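Local atomic coordinates of Stk_08120 (Sulfolobus tokodaii str. 7, PDB entry 2EJX), a protein that probably acts as a fatty acid carrier and belongs to a thermoacidophile-specific family of the Bet v 1-like clan. Residues 34-39 and 113-118; 56-61 and 79-84; 84-89 and 96-101; 9-14 and 120-125; 19-24 and 71-76. All coordinates share one frame; numbering follows the deposited sequence.

Contact 1. Residues 34-39 and 113-118; sequences IFPGIA and PYVSSN
Two flat groups of helix 105-137 meet residues 34-36: the carboxamide of Asn118, which has Ile34 O slightly off its plane at the ND2 end, and the phenol of Tyr114, which Pro36 approaches obliquely near its CG. In this helix-grip fold, in which a long C-terminal helix lies over an antiparallel sheet, residues 35-37 form the link from helix 27-34 to edge strand 38-42. ND2 of Asn118 donates to Ile34 O at 2.8 Å, with an N-H...O angle of 147°, coming from above the carbonyl plane (69° out of it). Phe35 O is a further 3.2 Å neighbour of Asn118 ND2, while OD1 of the same amide is hydrogen-bonded to Arg121, so both ends of the group are held. An alanine at Asn118 would probably leave Ile34 O without this donor and Arg121 NH2 without this acceptor, setting the link freer to shift against the helix. Beside the amide the contact is apolar. Pro36 CB sits 3.6 Å from Tyr114 CB, the two side chains crossing at about a right angle, and Val115 CG2 fills in beside the proline ring, 4.0 Å from Pro36 CD. On the sheet side Phe35 makes an edge-to-face contact with Tyr77. Water 1 accepts from Gly37 N at 2.9 Å and, weakly, from Asn118 ND2 at 3.4 Å.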
# COMPACT_ATOMS: atom_id res chain seq x y z
N ILE A 34 3.35 -0.76 -3.09
CA ILE A 34 2.79 -2.12 -2.95
C ILE A 34 2.25 -2.73 -4.24
O ILE A 34 2.52 -3.89 -4.56
CB ILE A 34 1.73 -2.18 -1.80
CG1 ILE A 34 2.41 -1.96 -0.43
CG2 ILE A 34 1.02 -3.57 -1.75
CD1 ILE A 34 1.45 -1.52 0.63
N PHE A 35 1.53 -1.92 -5.03
CA PHE A 35 0.89 -2.44 -6.23
C PHE A 35 1.94 -2.77 -7.30
O PHE A 35 3.01 -2.17 -7.29
CB PHE A 35 -0.19 -1.48 -6.73
CG PHE A 35 -1.53 -1.70 -6.09
CD1 PHE A 35 -1.66 -1.72 -4.70
CD2 PHE A 35 -2.65 -1.96 -6.87
CE1 PHE A 35 -2.89 -1.95 -4.09
CE2 PHE A 35 -3.90 -2.21 -6.26
CZ PHE A 35 -4.02 -2.18 -4.87
N PRO A 36 1.66 -3.76 -8.19
CA PRO A 36 2.66 -4.10 -9.22
C PRO A 36 2.89 -3.01 -10.26
O PRO A 36 1.96 -2.65 -10.98
CB PRO A 36 2.10 -5.36 -9.91
CG PRO A 36 0.89 -5.76 -9.14
CD PRO A 36 0.45 -4.63 -8.27
N GLY A 37 4.12 -2.52 -10.35
CA GLY A 37 4.58 -1.73 -11.51
C GLY A 37 3.78 -0.45 -11.75
O GLY A 37 3.49 -0.12 -12.89
N ILE A 38 3.47 0.27 -10.67
CA ILE A 38 2.77 1.56 -10.76
C ILE A 38 3.62 2.61 -11.51
O ILE A 38 4.77 2.85 -11.15
CB ILE A 38 2.35 2.09 -9.35
CG1 ILE A 38 1.33 1.15 -8.70
CG2 ILE A 38 1.82 3.55 -9.40
CD1 ILE A 38 -0.08 1.27 -9.33
N ALA A 39 3.05 3.19 -12.56
CA ALA A 39 3.78 4.18 -13.37
C ALA A 39 3.13 5.58 -13.39
O ALA A 39 3.74 6.56 -13.87
CB ALA A 39 3.98 3.68 -14.82
N PRO A 113 3.49 -12.55 -7.07
CA PRO A 113 4.92 -12.37 -6.79
C PRO A 113 5.40 -10.91 -6.82
O PRO A 113 6.40 -10.62 -6.19
CB PRO A 113 5.61 -13.16 -7.89
CG PRO A 113 4.60 -13.34 -8.95
CD PRO A 113 3.28 -13.35 -8.30
N TYR A 114 4.72 -10.05 -7.57
CA TYR A 114 5.07 -8.61 -7.64
C TYR A 114 4.70 -7.93 -6.33
O TYR A 114 5.49 -7.21 -5.72
CB TYR A 114 4.32 -7.96 -8.82
CG TYR A 114 4.76 -8.55 -10.12
CD1 TYR A 114 5.91 -8.08 -10.75
CD2 TYR A 114 4.07 -9.63 -10.69
CE1 TYR A 114 6.35 -8.63 -11.94
CE2 TYR A 114 4.50 -10.20 -11.87
CZ TYR A 114 5.63 -9.69 -12.50
OH TYR A 114 6.07 -10.27 -13.67
N VAL A 115 3.51 -8.23 -5.84
CA VAL A 115 3.08 -7.69 -4.55
C VAL A 115 3.93 -8.23 -3.40
O VAL A 115 4.33 -7.45 -2.53
CB VAL A 115 1.59 -7.99 -4.27
CG1 VAL A 115 1.22 -7.65 -2.82
CG2 VAL A 115 0.73 -7.15 -5.23
N SER A 116 4.20 -9.54 -3.39
CA SER A 116 5.05 -10.10 -2.32
C SER A 116 6.47 -9.55 -2.38
O SER A 116 7.08 -9.28 -1.34
CB SER A 116 5.06 -11.63 -2.30
OG SER A 116 5.54 -12.10 -3.53
N SER A 117 7.02 -9.34 -3.57
CA SER A 117 8.36 -8.74 -3.66
C SER A 117 8.36 -7.31 -3.06
O SER A 117 9.32 -6.85 -2.39
CB SER A 117 8.85 -8.75 -5.12
OG SER A 117 10.02 -7.95 -5.22
N ASN A 118 7.33 -6.56 -3.40
CA ASN A 118 7.14 -5.22 -2.84
C ASN A 118 7.02 -5.24 -1.33
O ASN A 118 7.65 -4.46 -0.64
CB ASN A 118 5.89 -4.57 -3.43
CG ASN A 118 6.16 -3.93 -4.79
OD1 ASN A 118 7.29 -3.48 -5.10
ND2 ASN A 118 5.12 -3.87 -5.62
O HOH W 1 6.36 -3.65 -8.82

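Contact 2. Residues 56-61 and 79-84; sequences LAFSYK and SDRGNG
A type I beta turn, Ser79 to Gly82, joins strands 72-79 and 82-92 and folds its Asp80 and Arg81 side chains against the start of strand 58-69. Arg81 grips one carbonyl side-on: NE and NH2 both donate to Ser59 O, at 3.0 and 2.9 Å, and this oxygen lies within 5° of the guanidinium plane. The paired hydrogen bonds fix the rotation of the guanidinium and leave one face to Phe58, whose CB stands 3.7 Å above it toward the rim; the phenyl ring is turned 78° from the guanidinium and receives NH2 at its edge. Nearer the turn, Arg81 CG packs on Tyr60 CB at 3.4 Å. The tyrosine ring leads away into the protein, its OH hydrogen-bonded to Pro36 O. All this takes place at one end of the antiparallel sheet, where strand 58-69 neighbours strand 72-79. Asp80 reaches the strand with its carboxylate: its OD1 takes the N-H of Lys61 at 3.0 Å on the syn side, but tilted out of the carboxylate plane, with CG placed between the backbone N and the carbonyl carbon (chi1 47°), and OD2 receives water 2 at 2.7 Å. Ser79 stiffens the turn itself. Its OG donates to Gly82 O at 2.8 Å, in the carbonyl plane on a lone pair, and accepts from Arg81 N at 3.0 Å, an ST turn.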
# COMPACT_ATOMS: atom_id res chain seq x y z
N LEU A 56 3.70 -8.10 -16.24
CA LEU A 56 3.67 -8.96 -17.43
C LEU A 56 3.09 -8.15 -18.60
O LEU A 56 3.46 -6.98 -18.77
CB LEU A 56 2.87 -10.23 -17.15
CG LEU A 56 3.38 -11.13 -15.99
CD1 LEU A 56 2.32 -12.15 -15.67
CD2 LEU A 56 4.68 -11.81 -16.32
N ALA A 57 2.19 -8.74 -19.39
CA ALA A 57 1.57 -8.02 -20.51
C ALA A 57 0.35 -7.17 -20.12
O ALA A 57 -0.28 -6.55 -20.99
CB ALA A 57 1.20 -8.98 -21.65
N PHE A 58 0.07 -7.07 -18.83
CA PHE A 58 -1.19 -6.51 -18.38
C PHE A 58 -1.13 -5.13 -17.75
O PHE A 58 -0.77 -5.02 -16.60
CB PHE A 58 -1.83 -7.49 -17.40
CG PHE A 58 -1.84 -8.88 -17.94
CD1 PHE A 58 -2.64 -9.19 -19.03
CD2 PHE A 58 -1.04 -9.86 -17.38
CE1 PHE A 58 -2.63 -10.49 -19.56
CE2 PHE A 58 -1.02 -11.18 -17.91
CZ PHE A 58 -1.81 -11.47 -18.99
N SER A 59 -1.52 -4.12 -18.50
CA SER A 59 -1.76 -2.78 -17.95
C SER A 59 -3.05 -2.75 -17.18
O SER A 59 -4.05 -3.41 -17.53
CB SER A 59 -1.83 -1.76 -19.07
OG SER A 59 -0.57 -1.72 -19.72
N TYR A 60 -3.08 -1.94 -16.12
CA TYR A 60 -4.30 -1.79 -15.37
C TYR A 60 -4.42 -0.36 -14.86
O TYR A 60 -3.41 0.36 -14.74
CB TYR A 60 -4.39 -2.79 -14.20
CG TYR A 60 -3.33 -2.59 -13.16
CD1 TYR A 60 -3.57 -1.80 -12.03
CD2 TYR A 60 -2.05 -3.14 -13.33
CE1 TYR A 60 -2.60 -1.58 -11.08
CE2 TYR A 60 -1.06 -2.95 -12.37
CZ TYR A 60 -1.34 -2.15 -11.25
OH TYR A 60 -0.38 -1.94 -10.28
N LYS A 61 -5.66 0.03 -14.64
CA LYS A 61 -6.02 1.33 -14.06
C LYS A 61 -6.72 1.06 -12.76
O LYS A 61 -7.76 0.37 -12.74
CB LYS A 61 -6.99 2.08 -14.97
CG LYS A 61 -6.33 2.82 -16.07
CD LYS A 61 -7.37 3.34 -17.07
CE LYS A 61 -7.73 4.80 -16.83
NZ LYS A 61 -8.80 4.97 -15.82
N SER A 79 -10.52 -1.76 -10.12
CA SER A 79 -9.70 -1.61 -11.31
C SER A 79 -10.30 -2.47 -12.40
O SER A 79 -11.23 -3.23 -12.12
CB SER A 79 -8.27 -2.08 -11.07
OG SER A 79 -8.21 -3.50 -11.08
N ASP A 80 -9.73 -2.35 -13.60
CA ASP A 80 -10.16 -3.16 -14.76
C ASP A 80 -9.73 -4.62 -14.62
O ASP A 80 -10.06 -5.46 -15.47
CB ASP A 80 -9.71 -2.55 -16.10
CG ASP A 80 -8.24 -2.11 -16.13
OD1 ASP A 80 -7.55 -2.22 -15.10
OD2 ASP A 80 -7.78 -1.64 -17.20
N ARG A 81 -8.98 -4.93 -13.56
CA ARG A 81 -8.46 -6.30 -13.35
C ARG A 81 -8.96 -6.87 -12.03
O ARG A 81 -8.44 -7.87 -11.55
CB ARG A 81 -6.93 -6.32 -13.37
CG ARG A 81 -6.25 -5.66 -14.56
CD ARG A 81 -6.58 -6.30 -15.87
NE ARG A 81 -5.69 -5.81 -16.93
CZ ARG A 81 -5.53 -6.39 -18.12
NH1 ARG A 81 -6.20 -7.51 -18.40
NH2 ARG A 81 -4.73 -5.85 -19.03
N GLY A 82 -9.94 -6.22 -11.40
CA GLY A 82 -10.50 -6.75 -10.16
C GLY A 82 -10.55 -5.66 -9.09
O GLY A 82 -9.90 -4.64 -9.23
N ASN A 83 -11.33 -5.90 -8.04
CA ASN A 83 -11.55 -4.90 -6.97
C ASN A 83 -11.05 -5.51 -5.66
O ASN A 83 -10.82 -6.73 -5.58
CB ASN A 83 -13.02 -4.48 -6.85
CG ASN A 83 -13.59 -3.83 -8.13
OD1 ASN A 83 -12.89 -3.53 -9.11
ND2 ASN A 83 -14.90 -3.55 -8.10
N GLY A 84 -10.89 -4.70 -4.63
CA GLY A 84 -10.36 -5.22 -3.41
C GLY A 84 -10.22 -4.22 -2.29
O GLY A 84 -10.70 -3.10 -2.41
O HOH W 2 -5.70 -0.83 -18.70

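Contact 3. Residues 84-89 and 96-101; sequences GILYIR and LQIILE
Ile99 meets both Tyr87 and Arg89 across the hairpin of strands 82-92 and 95-102, its CD1 lying 3.3 Å from Arg89 NH1 over one face of the guanidinium and 4.0 Å from Tyr87 CB. The axes of 84-89 and 96-101 run antiparallel and approach to 4.7 Å, and three hydrogen-bonded pairs, Ile85 with Glu101, Tyr87 with Ile99 and Arg89 with Gln97, keep the register; Tyr87 N to Ile99 O, at 2.8 Å, is nearly straight at 177°. The phenol of Tyr87 lies between its own strand neighbours: Arg89 NH2 stands over one face and Ile85 CG2 over the opposite one, 3.4 Å above the plane, both toward the rim. Ile99 O faces the ring edge in plane, and the carboxylate of Glu101 crosses obliquely near CE2. An alanine at Tyr87 would probably leave the Arg89 guanidinium and Ile85 without the plate between them and open a gap beside Glu101. The next shell is the sheet: strand 72-79 bonds to Leu86 and Ile88, strand 7-12 to Leu96 and Ile98. Leu86, Ile88, Ile98 and Leu100 line the other face, toward helices 17-24, 27-34 and 105-137. There Leu86 holds CG anti to the backbone N (chi1 -180°), and its CD1 touches both Ile98 CG2 and Leu100 CD1, each at 3.8 Å.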
# COMPACT_ATOMS: atom_id res chain seq x y z
N GLY A 84 -10.89 -4.70 -4.63
CA GLY A 84 -10.36 -5.22 -3.41
C GLY A 84 -10.22 -4.22 -2.29
O GLY A 84 -10.70 -3.10 -2.41
N ILE A 85 -9.60 -4.68 -1.20
CA ILE A 85 -9.26 -3.80 -0.06
C ILE A 85 -7.81 -4.05 0.37
O ILE A 85 -7.37 -5.20 0.49
CB ILE A 85 -10.22 -4.05 1.18
CG1 ILE A 85 -11.68 -3.89 0.72
CG2 ILE A 85 -9.97 -3.05 2.25
CD1 ILE A 85 -12.74 -4.18 1.75
N LEU A 86 -7.09 -2.96 0.62
CA LEU A 86 -5.77 -3.03 1.26
C LEU A 86 -5.88 -2.53 2.69
O LEU A 86 -6.31 -1.39 2.92
CB LEU A 86 -4.76 -2.19 0.48
CG LEU A 86 -3.30 -2.12 0.96
CD1 LEU A 86 -2.70 -3.45 0.88
CD2 LEU A 86 -2.57 -1.19 0.02
N TYR A 87 -5.49 -3.37 3.63
CA TYR A 87 -5.48 -2.98 5.03
C TYR A 87 -4.08 -2.76 5.54
O TYR A 87 -3.19 -3.54 5.25
CB TYR A 87 -6.05 -4.08 5.90
CG TYR A 87 -7.42 -4.55 5.48
CD1 TYR A 87 -8.55 -4.02 6.07
CD2 TYR A 87 -7.56 -5.52 4.47
CE1 TYR A 87 -9.81 -4.45 5.68
CE2 TYR A 87 -8.82 -5.96 4.09
CZ TYR A 87 -9.94 -5.41 4.70
OH TYR A 87 -11.23 -5.82 4.34
N ILE A 88 -3.91 -1.70 6.34
CA ILE A 88 -2.71 -1.54 7.16
C ILE A 88 -3.13 -1.42 8.65
O ILE A 88 -3.87 -0.51 9.02
CB ILE A 88 -1.81 -0.35 6.67
CG1 ILE A 88 -1.53 -0.45 5.14
CG2 ILE A 88 -0.46 -0.35 7.45
CD1 ILE A 88 -2.48 0.40 4.22
N ARG A 89 -2.72 -2.40 9.48
CA ARG A 89 -3.21 -2.49 10.86
C ARG A 89 -2.04 -2.39 11.83
O ARG A 89 -1.08 -3.12 11.69
CB ARG A 89 -3.98 -3.78 11.11
CG ARG A 89 -5.17 -4.02 10.16
CD ARG A 89 -5.81 -5.40 10.45
NE ARG A 89 -7.00 -5.61 9.61
CZ ARG A 89 -7.37 -6.78 9.09
NH1 ARG A 89 -6.69 -7.89 9.34
NH2 ARG A 89 -8.47 -6.83 8.34
N LEU A 96 3.32 -3.61 12.50
CA LEU A 96 2.09 -3.50 11.78
C LEU A 96 1.89 -4.69 10.86
O LEU A 96 2.81 -5.50 10.65
CB LEU A 96 1.99 -2.16 11.03
CG LEU A 96 2.99 -1.75 9.97
CD1 LEU A 96 2.72 -2.33 8.57
CD2 LEU A 96 3.04 -0.24 9.88
N GLN A 97 0.67 -4.80 10.34
CA GLN A 97 0.34 -5.84 9.36
C GLN A 97 -0.26 -5.19 8.14
O GLN A 97 -1.11 -4.32 8.27
CB GLN A 97 -0.67 -6.86 9.98
CG GLN A 97 -0.82 -8.20 9.21
CD GLN A 97 0.36 -9.18 9.30
OE1 GLN A 97 0.49 -10.10 8.47
NE2 GLN A 97 1.20 -9.02 10.29
N ILE A 98 0.14 -5.66 6.96
CA ILE A 98 -0.44 -5.25 5.68
C ILE A 98 -1.11 -6.48 5.09
O ILE A 98 -0.48 -7.56 5.03
CB ILE A 98 0.64 -4.73 4.69
CG1 ILE A 98 1.43 -3.58 5.37
CG2 ILE A 98 0.03 -4.36 3.34
CD1 ILE A 98 2.48 -2.92 4.47
N ILE A 99 -2.39 -6.32 4.73
CA ILE A 99 -3.14 -7.42 4.14
C ILE A 99 -3.79 -6.87 2.88
O ILE A 99 -4.56 -5.91 2.96
CB ILE A 99 -4.30 -7.91 5.07
CG1 ILE A 99 -3.78 -8.28 6.46
CG2 ILE A 99 -5.01 -9.10 4.45
CD1 ILE A 99 -4.09 -7.19 7.51
N LEU A 100 -3.52 -7.49 1.74
CA LEU A 100 -4.18 -7.17 0.48
C LEU A 100 -5.16 -8.28 0.08
O LEU A 100 -4.74 -9.45 -0.11
CB LEU A 100 -3.17 -6.99 -0.65
CG LEU A 100 -3.77 -6.56 -2.01
CD1 LEU A 100 -4.48 -5.20 -1.96
CD2 LEU A 100 -2.66 -6.55 -3.11
N GLU A 101 -6.44 -7.93 -0.04
CA GLU A 101 -7.45 -8.90 -0.45
C GLU A 101 -8.08 -8.46 -1.77
O GLU A 101 -8.73 -7.42 -1.84
CB GLU A 101 -8.51 -9.08 0.65
CG GLU A 101 -8.00 -9.63 1.96
CD GLU A 101 -9.07 -9.70 3.05
OE1 GLU A 101 -10.22 -9.30 2.78
OE2 GLU A 101 -8.73 -10.10 4.21

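Contact 4. Residues 9-14 and 120-125; sequences KEIKTN and DRLAEN
Lys9 carries CG anti to its backbone N (chi1 -176°) and bends at chi2 (81°), which turns CD toward the helix; the extended remainder of the chain then runs past Ala123 to Asp120, which in turn holds CG anti to its carbonyl carbon. The salt bridge runs from Lys9 NZ to Asp120 OD1 at 2.9 Å, the nitrogen standing above the carboxylate plane and the two side chains crossing at about a right angle. On the way, Lys9 CE presses on Ala123 CB at 3.5 Å, tighter than ordinary van der Waals contact; the small methyl probably lets strand and helix come this near. Ile11 adds the buried part: CG1 lies 4.1 Å from Ala123 CB, and CD1 meets Leu122 CG at the same distance of 4.1 Å. Farther on, water 3 accepts from Lys12 N at 2.9 Å and donates to Ala123 O at 2.8 Å, bridging strand and helix backbones. Strand 7-12 is an edge of the sheet, paired through Lys9 and Ile11 with strand 95-102. The axis of 120-125 runs nearly parallel to that of 9-12, and Leu122 reaches inward to Phe24 of helix 17-24 and Ile34 of helix 27-34.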
# COMPACT_ATOMS: atom_id res chain seq x y z
N LYS A 9 1.88 -9.33 5.15
CA LYS A 9 3.26 -9.14 5.56
C LYS A 9 3.25 -8.39 6.87
O LYS A 9 2.58 -7.38 6.99
CB LYS A 9 4.02 -8.30 4.48
CG LYS A 9 5.54 -8.13 4.81
CD LYS A 9 6.30 -9.40 4.36
CE LYS A 9 7.74 -9.41 4.85
NZ LYS A 9 8.32 -10.74 4.46
N GLU A 10 4.03 -8.87 7.84
CA GLU A 10 4.24 -8.18 9.08
C GLU A 10 5.45 -7.32 8.87
O GLU A 10 6.40 -7.76 8.21
CB GLU A 10 4.56 -9.21 10.19
CG GLU A 10 4.89 -8.57 11.50
CD GLU A 10 5.03 -9.58 12.61
OE1 GLU A 10 6.15 -10.04 12.85
OE2 GLU A 10 3.99 -9.92 13.23
N ILE A 11 5.38 -6.08 9.37
CA ILE A 11 6.51 -5.17 9.33
C ILE A 11 6.82 -4.72 10.73
O ILE A 11 5.93 -4.25 11.46
CB ILE A 11 6.19 -3.95 8.45
CG1 ILE A 11 5.91 -4.41 7.01
CG2 ILE A 11 7.36 -2.86 8.51
CD1 ILE A 11 5.85 -3.30 5.97
N LYS A 12 8.11 -4.79 11.08
CA LYS A 12 8.64 -4.31 12.34
C LYS A 12 9.32 -2.96 12.12
O LYS A 12 10.07 -2.79 11.15
CB LYS A 12 9.66 -5.33 12.87
CG LYS A 12 9.03 -6.69 13.22
CD LYS A 12 8.63 -6.66 14.72
CE LYS A 12 7.83 -7.86 15.16
NZ LYS A 12 7.18 -7.57 16.51
N THR A 13 9.07 -2.01 13.02
CA THR A 13 9.64 -0.67 12.88
C THR A 13 10.06 -0.07 14.21
O THR A 13 9.42 -0.30 15.24
CB THR A 13 8.63 0.30 12.16
OG1 THR A 13 9.17 1.63 12.08
CG2 THR A 13 7.32 0.39 12.93
N ASN A 14 11.19 0.64 14.20
CA ASN A 14 11.61 1.49 15.29
C ASN A 14 11.22 2.95 15.10
O ASN A 14 11.62 3.82 15.90
CB ASN A 14 13.13 1.42 15.41
CG ASN A 14 13.61 0.14 16.03
OD1 ASN A 14 12.87 -0.54 16.75
ND2 ASN A 14 14.88 -0.16 15.81
N ASP A 120 8.08 -7.57 0.77
CA ASP A 120 9.39 -7.96 1.30
C ASP A 120 10.36 -6.81 1.32
O ASP A 120 11.03 -6.60 2.31
CB ASP A 120 9.98 -9.12 0.46
CG ASP A 120 9.27 -10.45 0.70
OD1 ASP A 120 8.44 -10.54 1.61
OD2 ASP A 120 9.57 -11.40 -0.01
N ARG A 121 10.44 -6.06 0.20
CA ARG A 121 11.32 -4.90 0.13
C ARG A 121 10.90 -3.83 1.16
O ARG A 121 11.74 -3.26 1.84
CB ARG A 121 11.27 -4.31 -1.31
CG ARG A 121 12.21 -3.12 -1.53
CD ARG A 121 12.05 -2.52 -2.94
NE ARG A 121 10.64 -2.32 -3.28
CZ ARG A 121 9.86 -1.33 -2.82
NH1 ARG A 121 10.30 -0.38 -1.98
NH2 ARG A 121 8.58 -1.34 -3.18
N LEU A 122 9.61 -3.56 1.28
CA LEU A 122 9.13 -2.62 2.30
C LEU A 122 9.50 -3.09 3.71
O LEU A 122 10.01 -2.29 4.51
CB LEU A 122 7.60 -2.43 2.16
CG LEU A 122 6.82 -1.21 2.59
CD1 LEU A 122 7.28 0.07 1.89
CD2 LEU A 122 5.33 -1.54 2.25
N ALA A 123 9.30 -4.37 4.02
CA ALA A 123 9.62 -4.88 5.36
C ALA A 123 11.11 -4.72 5.68
O ALA A 123 11.47 -4.36 6.79
CB ALA A 123 9.19 -6.31 5.50
N GLU A 124 11.97 -5.01 4.70
CA GLU A 124 13.43 -5.00 4.87
C GLU A 124 14.02 -3.61 4.96
O GLU A 124 15.09 -3.46 5.55
CB GLU A 124 14.12 -5.79 3.73
CG GLU A 124 13.92 -7.31 3.80
CD GLU A 124 14.13 -8.00 2.46
OE1 GLU A 124 14.59 -7.34 1.47
OE2 GLU A 124 13.81 -9.21 2.38
N ASN A 125 13.33 -2.61 4.37
CA ASN A 125 13.83 -1.24 4.29
C ASN A 125 12.94 -0.18 4.97
O ASN A 125 13.11 1.02 4.76
CB ASN A 125 14.04 -0.89 2.81
CG ASN A 125 15.12 -1.78 2.17
OD1 ASN A 125 16.35 -1.62 2.46
ND2 ASN A 125 14.69 -2.75 1.36
O HOH W 3 10.16 -5.34 9.06

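Contact 5. Residues 19-24 and 71-76; sequences VVMTIF and DEVRII
Met21 and Val73 form the close-packed part of this contact, in which helix 17-24 lies over strand 72-79 on the inner face of the sheet; the axes of 19-24 and 72-76 approach to 8.7 Å and lie 10° from parallel. Val73 CG2 sits 3.7 Å from Met21 O and 4.1 Å from Met21 CE. Bends at chi2 and chi3 (-63° and -70°) curl the thioether, and its CE ends 3.7 Å from Asp71 O just before the strand. Toward the helix end the packing is thinner: Phe24 O has Val73 CG1 and Ile75 CD1 at 4.2 Å each, and takes its hydrogen bond from Thr30 instead. The other face of the strand carries the charged Glu72 and Arg74 and is more open. There Arg74 grips Glu72 OE2 with NE and NH2, both at 2.7 Å, and Asp71 is exposed. With no hydrogen bond or salt bridge between helix and strand, their contact rests on van der Waals packing of methyl groups against each other and against backbone oxygens, and is not directional.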
# COMPACT_ATOMS: atom_id res chain seq x y z
N VAL A 19 3.31 7.87 13.24
CA VAL A 19 3.81 8.50 12.02
C VAL A 19 3.81 7.53 10.85
O VAL A 19 3.39 7.90 9.75
CB VAL A 19 5.23 9.13 12.27
CG1 VAL A 19 5.87 9.62 10.94
CG2 VAL A 19 5.06 10.34 13.23
N VAL A 20 4.27 6.32 11.08
CA VAL A 20 4.30 5.32 10.04
C VAL A 20 2.91 5.01 9.48
O VAL A 20 2.70 4.92 8.27
CB VAL A 20 4.99 4.05 10.54
CG1 VAL A 20 4.94 2.95 9.48
CG2 VAL A 20 6.53 4.38 10.95
N MET A 21 1.98 4.77 10.40
CA MET A 21 0.57 4.56 10.03
C MET A 21 0.01 5.73 9.22
O MET A 21 -0.72 5.54 8.23
CB MET A 21 -0.27 4.33 11.29
CG MET A 21 -0.02 3.01 12.04
SD MET A 21 -0.44 1.56 11.01
CE MET A 21 -2.20 1.69 10.94
N THR A 22 0.28 6.95 9.66
CA THR A 22 -0.13 8.14 8.91
C THR A 22 0.40 8.19 7.48
O THR A 22 -0.33 8.52 6.56
CB THR A 22 0.22 9.46 9.68
OG1 THR A 22 -0.42 9.44 10.95
CG2 THR A 22 -0.30 10.69 8.92
N ILE A 23 1.69 7.86 7.29
CA ILE A 23 2.27 7.78 5.97
C ILE A 23 1.57 6.69 5.12
O ILE A 23 1.27 6.91 3.96
CB ILE A 23 3.84 7.66 6.03
CG1 ILE A 23 4.40 8.96 6.62
CG2 ILE A 23 4.51 7.31 4.67
CD1 ILE A 23 5.93 8.86 7.01
N PHE A 24 1.27 5.56 5.71
CA PHE A 24 0.58 4.49 4.98
C PHE A 24 -0.84 4.91 4.56
O PHE A 24 -1.35 4.41 3.54
CB PHE A 24 0.56 3.19 5.82
CG PHE A 24 1.73 2.29 5.55
CD1 PHE A 24 1.83 1.63 4.32
CD2 PHE A 24 2.75 2.12 6.51
CE1 PHE A 24 2.92 0.80 4.04
CE2 PHE A 24 3.81 1.27 6.24
CZ PHE A 24 3.91 0.62 5.02
N ASP A 71 -6.31 2.78 14.75
CA ASP A 71 -5.19 1.83 14.52
C ASP A 71 -5.28 1.07 13.20
O ASP A 71 -4.69 -0.00 13.03
CB ASP A 71 -5.00 0.90 15.73
CG ASP A 71 -4.37 1.61 16.94
OD1 ASP A 71 -3.67 2.64 16.79
OD2 ASP A 71 -4.56 1.13 18.07
N GLU A 72 -5.97 1.66 12.22
CA GLU A 72 -6.19 0.96 10.97
C GLU A 72 -6.32 1.93 9.81
O GLU A 72 -6.83 3.04 9.98
CB GLU A 72 -7.43 0.06 11.04
CG GLU A 72 -7.71 -0.66 9.71
CD GLU A 72 -8.68 -1.82 9.80
OE1 GLU A 72 -8.81 -2.48 10.87
OE2 GLU A 72 -9.31 -2.09 8.78
N VAL A 73 -5.81 1.53 8.65
CA VAL A 73 -6.00 2.27 7.40
C VAL A 73 -6.61 1.25 6.43
O VAL A 73 -6.08 0.18 6.27
CB VAL A 73 -4.66 2.75 6.81
CG1 VAL A 73 -4.89 3.46 5.50
CG2 VAL A 73 -3.92 3.70 7.78
N ARG A 74 -7.71 1.60 5.77
CA ARG A 74 -8.40 0.68 4.89
C ARG A 74 -8.52 1.38 3.54
O ARG A 74 -9.08 2.47 3.45
CB ARG A 74 -9.77 0.37 5.51
CG ARG A 74 -10.41 -0.89 5.06
CD ARG A 74 -11.71 -1.19 5.84
NE ARG A 74 -11.41 -1.58 7.23
CZ ARG A 74 -12.24 -2.26 8.03
NH1 ARG A 74 -13.43 -2.66 7.58
NH2 ARG A 74 -11.88 -2.57 9.27
N ILE A 75 -7.94 0.81 2.49
CA ILE A 75 -7.97 1.42 1.15
C ILE A 75 -8.85 0.54 0.27
O ILE A 75 -8.51 -0.62 -0.01
CB ILE A 75 -6.56 1.59 0.54
CG1 ILE A 75 -5.68 2.41 1.50
CG2 ILE A 75 -6.63 2.28 -0.83
CD1 ILE A 75 -4.29 2.79 0.99
N ILE A 76 -10.00 1.07 -0.11
CA ILE A 76 -10.94 0.33 -0.96
C ILE A 76 -10.71 0.73 -2.41
O ILE A 76 -10.67 1.92 -2.73
CB ILE A 76 -12.37 0.61 -0.49
CG1 ILE A 76 -12.47 0.17 0.97
CG2 ILE A 76 -13.37 -0.12 -1.37
CD1 ILE A 76 -13.85 0.35 1.61

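In the fold
From the N terminus, contact 4 opens first and closes last, bringing edge strand 7-12 to helix 105-137; the other four fall within its span. Contact 5, from helix 17-24 to strand 72-79, opens next and crosses both contact 1 and contact 2. Contact 1 opens at 34-39, beside the opposite edge of the sheet, and returns to the long helix at 113-118, enclosing contacts 2 and 3. These two follow in series and share Gly84, the first tying a turn to strand 58-69, the second closing the hairpin. Contacts 3, 4 and 5 join through sheet bonds or helix packing, and contacts 1 and 2 touch through the residues around Tyr60.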